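PDB 1ZAV: large ribosomal subunit protein uL10 from Thermotoga maritima, which forms part of the ribosomal stalk, binding large-subunit rRNA and L7/L12 dimers, and is thought to play a central role in the ribosome's interaction with GTP-bound translation factors. Local coordinates for residues 23-28 against 65-70; 76-81 against 121-126. All coordinates share one frame; numbering follows the deposited sequence.

How the contacts relate
Contacts 1 and 2 are neighbouring packing regions on one sheet, their centres about 9 Å apart, and they follow one another along the chain. Contact 1 sets strand 24-28 against helix 60-69; contact 2 ties the loop after that helix to edge strand 122-125 of the same sheet. F27 joins them on one face: its CD2 lies 3.5 Å from CB of F78 and its CE1 3.8 Å from CD2 of L79. On the other side of strand 24-28, CD1 of L24 comes within 4.0 Å of CE2 of F124, and CD1 of L26 lies 4.1 Å from CZ of F124. Neither contact includes residues 138-180, the region that binds L7/L12 dimers.

Contact 1. Residues 23-28 against 65-70; sequences SLILFA and LALKNA
I25 and L67 bring strand 24-28 and the last turn of helix 60-69 to their nearest backbone approach, with CA atoms 10.1 Å apart, so side chains alone bridge the gap. L67 carries the helix half of the contact and sends one methyl to each strand partner. Its CD1 reaches CZ of F27 at 3.8 Å, meeting the ring obliquely, while its CD2 lies 4.2 Å from CD1 of I25. Leucine's branched end suits this place because one residue can touch two neighbours two positions apart on the strand. F27 and L67 advance from opposite directions; chi1 of -57° directs the far end of the F27 ring, CZ and CE1, at the CD1 methyl, and a phenylalanine is long enough to span this buried gap. I25 is extended through CG1 (chi2 175°), giving an apolar arm whose CD1 reaches toward the helix. All three residues are buried, yet the contact is light, burying 104 Å² counting both sides; F19 of helix 5-19 and Y72 also touch I25. Alternate residues L24 and L26 instead meet V97 of helix 94-106. Such in-and-out alternation is characteristic of the central strand of an antiparallel sheet in an alpha+beta domain, with helices on both faces.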
loop_
_atom_site.group_PDB
_atom_site.type_symbol
_atom_site.label_atom_id
_atom_site.label_comp_id
_atom_site.label_asym_id
_atom_site.label_seq_id
_atom_site.Cartn_x
_atom_site.Cartn_y
_atom_site.Cartn_z
ATOM N N SER A 23 19.605 -12.524 10.276
ATOM C CA SER A 23 18.682 -11.623 9.598
ATOM C C SER A 23 17.542 -11.281 10.560
ATOM O O SER A 23 16.708 -10.422 10.282
ATOM C CB SER A 23 18.131 -12.278 8.327
ATOM O OG SER A 23 17.290 -13.379 8.629
ATOM N N LEU A 24 17.530 -11.964 11.695
ATOM C CA LEU A 24 16.531 -11.752 12.726
ATOM C C LEU A 24 17.078 -12.167 14.083
ATOM O O LEU A 24 17.771 -13.179 14.211
ATOM C CB LEU A 24 15.251 -12.568 12.435
ATOM C CG LEU A 24 14.296 -12.701 13.634
ATOM C CD1 LEU A 24 13.676 -11.342 13.919
ATOM C CD2 LEU A 24 13.185 -13.719 13.353
ATOM N N ILE A 25 16.778 -11.347 15.080
ATOM C CA ILE A 25 17.130 -11.594 16.464
ATOM C C ILE A 25 15.884 -11.086 17.192
ATOM O O ILE A 25 15.596 -9.892 17.171
ATOM C CB ILE A 25 18.370 -10.772 16.942
ATOM C CG1 ILE A 25 19.620 -11.197 16.167
ATOM C CG2 ILE A 25 18.608 -11.011 18.428
ATOM C CD1 ILE A 25 20.877 -10.356 16.496
ATOM N N LEU A 26 15.120 -11.997 17.784
ATOM C CA LEU A 26 13.923 -11.615 18.518
ATOM C C LEU A 26 14.063 -12.108 19.956
ATOM O O LEU A 26 14.394 -13.271 20.209
ATOM C CB LEU A 26 12.666 -12.190 17.837
ATOM C CG LEU A 26 11.310 -11.880 18.485
ATOM C CD1 LEU A 26 10.187 -12.010 17.468
ATOM C CD2 LEU A 26 11.092 -12.809 19.660
ATOM N N PHE A 27 13.819 -11.206 20.904
ATOM C CA PHE A 27 13.953 -11.526 22.312
ATOM C C PHE A 27 12.618 -11.869 22.926
ATOM O O PHE A 27 11.677 -11.085 22.828
ATOM C CB PHE A 27 14.568 -10.337 23.028
ATOM C CG PHE A 27 15.890 -9.927 22.451
ATOM C CD1 PHE A 27 17.062 -10.570 22.846
ATOM C CD2 PHE A 27 15.962 -8.911 21.500
ATOM C CE1 PHE A 27 18.301 -10.202 22.299
ATOM C CE2 PHE A 27 17.196 -8.533 20.945
ATOM C CZ PHE A 27 18.365 -9.183 21.351
ATOM N N ALA A 28 12.558 -13.028 23.574
ATOM C CA ALA A 28 11.327 -13.517 24.193
ATOM C C ALA A 28 11.457 -13.980 25.640
ATOM O O ALA A 28 12.488 -14.518 26.055
ATOM C CB ALA A 28 10.763 -14.658 23.355
ATOM N N LEU A 65 27.164 -8.925 25.977
ATOM C CA LEU A 65 28.506 -8.874 25.392
ATOM C C LEU A 65 28.525 -9.282 23.917
ATOM O O LEU A 65 29.258 -8.701 23.114
ATOM C CB LEU A 65 29.482 -9.754 26.182
ATOM C CG LEU A 65 29.830 -9.348 27.622
ATOM C CD1 LEU A 65 30.935 -10.257 28.150
ATOM C CD2 LEU A 65 30.295 -7.903 27.663
ATOM N N ALA A 66 27.728 -10.285 23.554
ATOM C CA ALA A 66 27.683 -10.725 22.161
ATOM C C ALA A 66 27.119 -9.633 21.250
ATOM O O ALA A 66 27.632 -9.403 20.162
ATOM C CB ALA A 66 26.847 -11.990 22.037
ATOM N N LEU A 67 26.061 -8.965 21.697
ATOM C CA LEU A 67 25.445 -7.898 20.913
ATOM C C LEU A 67 26.371 -6.690 20.872
ATOM O O LEU A 67 26.535 -6.053 19.833
ATOM C CB LEU A 67 24.107 -7.496 21.531
ATOM C CG LEU A 67 22.984 -8.522 21.358
ATOM C CD1 LEU A 67 21.883 -8.273 22.375
ATOM C CD2 LEU A 67 22.468 -8.446 19.934
ATOM N N LYS A 68 26.968 -6.383 22.014
ATOM C CA LYS A 68 27.890 -5.257 22.115
ATOM C C LYS A 68 29.007 -5.420 21.085
ATOM O O LYS A 68 29.277 -4.520 20.290
ATOM C CB LYS A 68 28.481 -5.197 23.526
ATOM C CG LYS A 68 29.290 -3.937 23.831
ATOM C CD LYS A 68 29.741 -3.939 25.287
ATOM C CE LYS A 68 30.235 -2.570 25.734
ATOM N NZ LYS A 68 31.312 -2.042 24.862
ATOM N N ASN A 69 29.638 -6.588 21.088
ATOM C CA ASN A 69 30.730 -6.853 20.166
ATOM C C ASN A 69 30.330 -6.988 18.701
ATOM O O ASN A 69 31.165 -6.798 17.811
ATOM C CB ASN A 69 31.512 -8.075 20.644
ATOM C CG ASN A 69 32.439 -7.740 21.793
ATOM O OD1 ASN A 69 33.406 -6.998 21.618
ATOM N ND2 ASN A 69 32.143 -8.264 22.974
ATOM N N ALA A 70 29.061 -7.306 18.446
ATOM C CA ALA A 70 28.560 -7.422 17.074
ATOM C C ALA A 70 28.191 -6.016 16.610
ATOM O O ALA A 70 27.742 -5.808 15.480
ATOM C CB ALA A 70 27.332 -8.327 17.026
#

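Contact 2. Residues 76-81 against 121-126; sequences EEFLKG and GKKFTA
K123 reaches from strand 122-125 to E77 and F78 in the 3-10 segment that begins at E76, and its side chain is the bridge between them. Its CG is anti to the backbone N (chi1 179°) and the chain stays extended to the tip, which gives it nearly its full length for the crossing. CB starts it toward that segment, and CG passes 4.3 Å from CZ of F78. CD carries the chain onward to CE, which lies 3.8 Å from the same CZ, an oblique approach to the ring. NZ then ends 2.6 Å from OE1 of E77, in a salt bridge that meets the carboxylate on its anti side, 16° out of plane. NZ also bonds to the backbone O of G74, so the ammonium is held by a charged and a neutral oxygen. Lysine fits because its methylenes can cross the far end of the ring while its charged end stays at the exposed surface.

E77 meets the lysine at an angle, its chain extended beyond CG, and supplies a carboxylate for NZ at that surface. Its CG sits over the centre of one face of the F78 ring, 4.3 Å above the plane. F78 suits its buried place because a flat ring can back this aliphatic chain and still reach the lysine; its CZ also approaches O of F124 at 3.4 Å. The side chain of F124 leaves in the other direction, to V129 and I132 of helix 126-133, as expected of alternation along a strand.

K122, next along the strand, makes a salt bridge through NZ with an acidic side chain of another protein chain. With aromatic packing beneath an exposed ion pair, the contact is characteristic of the margin of an alpha+beta domain, where a connecting loop is fastened to the edge strand of its antiparallel sheet.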
loop_
_atom_site.group_PDB
_atom_site.type_symbol
_atom_site.label_atom_id
_atom_site.label_comp_id
_atom_site.label_asym_id
_atom_site.label_seq_id
_atom_site.Cartn_x
_atom_site.Cartn_y
_atom_site.Cartn_z
ATOM N N GLU A 76 19.565 -3.076 25.101
ATOM C CA GLU A 76 19.533 -3.258 26.553
ATOM C C GLU A 76 18.128 -3.434 27.136
ATOM O O GLU A 76 17.926 -4.219 28.070
ATOM C CB GLU A 76 20.224 -2.080 27.248
ATOM C CG GLU A 76 21.693 -1.877 26.877
ATOM C CD GLU A 76 21.895 -1.183 25.532
ATOM O OE1 GLU A 76 23.063 -0.917 25.172
ATOM O OE2 GLU A 76 20.900 -0.901 24.834
ATOM N N GLU A 77 17.164 -2.703 26.595
ATOM C CA GLU A 77 15.785 -2.787 27.076
ATOM C C GLU A 77 15.163 -4.158 26.824
ATOM O O GLU A 77 14.127 -4.491 27.400
ATOM C CB GLU A 77 14.923 -1.708 26.411
ATOM C CG GLU A 77 15.046 -1.654 24.902
ATOM C CD GLU A 77 13.929 -0.856 24.263
ATOM O OE1 GLU A 77 14.067 -0.468 23.086
ATOM O OE2 GLU A 77 12.902 -0.626 24.937
ATOM N N PHE A 78 15.800 -4.947 25.963
ATOM C CA PHE A 78 15.313 -6.286 25.625
ATOM C C PHE A 78 15.876 -7.380 26.534
ATOM O O PHE A 78 15.408 -8.519 26.490
ATOM C CB PHE A 78 15.686 -6.638 24.178
ATOM C CG PHE A 78 15.034 -5.764 23.138
ATOM C CD1 PHE A 78 15.761 -5.320 22.036
ATOM C CD2 PHE A 78 13.688 -5.415 23.235
ATOM C CE1 PHE A 78 15.162 -4.543 21.048
ATOM C CE2 PHE A 78 13.078 -4.634 22.246
ATOM C CZ PHE A 78 13.816 -4.200 21.152
ATOM N N LEU A 79 16.868 -7.041 27.355
ATOM C CA LEU A 79 17.511 -8.033 28.213
ATOM C C LEU A 79 17.184 -7.964 29.699
ATOM O O LEU A 79 17.993 -8.367 30.536
ATOM C CB LEU A 79 19.029 -7.956 28.030
ATOM C CG LEU A 79 19.519 -8.027 26.585
ATOM C CD1 LEU A 79 21.037 -7.881 26.563
ATOM C CD2 LEU A 79 19.083 -9.345 25.946
ATOM N N LYS A 80 16.001 -7.467 30.030
ATOM C CA LYS A 80 15.598 -7.365 31.423
ATOM C C LYS A 80 14.969 -8.671 31.894
ATOM O O LYS A 80 13.812 -8.960 31.589
ATOM C CB LYS A 80 14.613 -6.203 31.602
ATOM C CG LYS A 80 15.234 -4.825 31.375
ATOM C CD LYS A 80 16.358 -4.555 32.374
ATOM C CE LYS A 80 16.890 -3.127 32.273
ATOM N NZ LYS A 80 17.570 -2.836 30.979
ATOM N N GLY A 81 15.750 -9.458 32.631
ATOM C CA GLY A 81 15.271 -10.729 33.145
ATOM C C GLY A 81 15.641 -11.875 32.224
ATOM O O GLY A 81 16.143 -11.635 31.125
ATOM N N GLY A 121 18.720 -5.874 10.399
ATOM C CA GLY A 121 19.459 -4.718 10.869
ATOM C C GLY A 121 18.621 -3.552 11.362
ATOM O O GLY A 121 19.156 -2.463 11.595
ATOM N N LYS A 122 17.317 -3.765 11.519
ATOM C CA LYS A 122 16.427 -2.704 11.986
ATOM C C LYS A 122 15.783 -3.101 13.305
ATOM O O LYS A 122 15.261 -4.200 13.440
ATOM C CB LYS A 122 15.327 -2.435 10.955
ATOM C CG LYS A 122 15.827 -1.976 9.594
ATOM C CD LYS A 122 14.709 -2.000 8.547
ATOM C CE LYS A 122 13.538 -1.105 8.940
ATOM N NZ LYS A 122 12.462 -1.092 7.905
ATOM N N LYS A 123 15.812 -2.196 14.276
ATOM C CA LYS A 123 15.222 -2.467 15.580
ATOM C C LYS A 123 13.695 -2.397 15.496
ATOM O O LYS A 123 13.153 -1.533 14.815
ATOM C CB LYS A 123 15.726 -1.436 16.595
ATOM C CG LYS A 123 15.158 -1.587 17.992
ATOM C CD LYS A 123 15.713 -0.524 18.929
ATOM C CE LYS A 123 15.224 -0.741 20.347
ATOM N NZ LYS A 123 15.790 0.251 21.301
ATOM N N PHE A 124 13.007 -3.321 16.158
ATOM C CA PHE A 124 11.545 -3.285 16.179
ATOM C C PHE A 124 11.101 -3.510 17.616
ATOM O O PHE A 124 11.784 -4.197 18.385
ATOM C CB PHE A 124 10.926 -4.323 15.223
ATOM C CG PHE A 124 11.203 -5.761 15.586
ATOM C CD1 PHE A 124 10.393 -6.438 16.492
ATOM C CD2 PHE A 124 12.252 -6.450 14.983
ATOM C CE1 PHE A 124 10.618 -7.778 16.791
ATOM C CE2 PHE A 124 12.487 -7.789 15.276
ATOM C CZ PHE A 124 11.665 -8.456 16.183
ATOM N N THR A 125 9.977 -2.902 17.993
ATOM C CA THR A 125 9.472 -3.017 19.351
ATOM C C THR A 125 8.468 -4.147 19.501
ATOM O O THR A 125 8.036 -4.741 18.515
ATOM C CB THR A 125 8.789 -1.712 19.798
ATOM O OG1 THR A 125 7.690 -1.440 18.924
ATOM C CG2 THR A 125 9.777 -0.548 19.746
ATOM N N ALA A 126 8.098 -4.424 20.749
ATOM C CA ALA A 126 7.143 -5.480 21.065
ATOM C C ALA A 126 5.835 -5.326 20.291
ATOM O O ALA A 126 5.316 -6.298 19.739
ATOM C CB ALA A 126 6.870 -5.494 22.561
#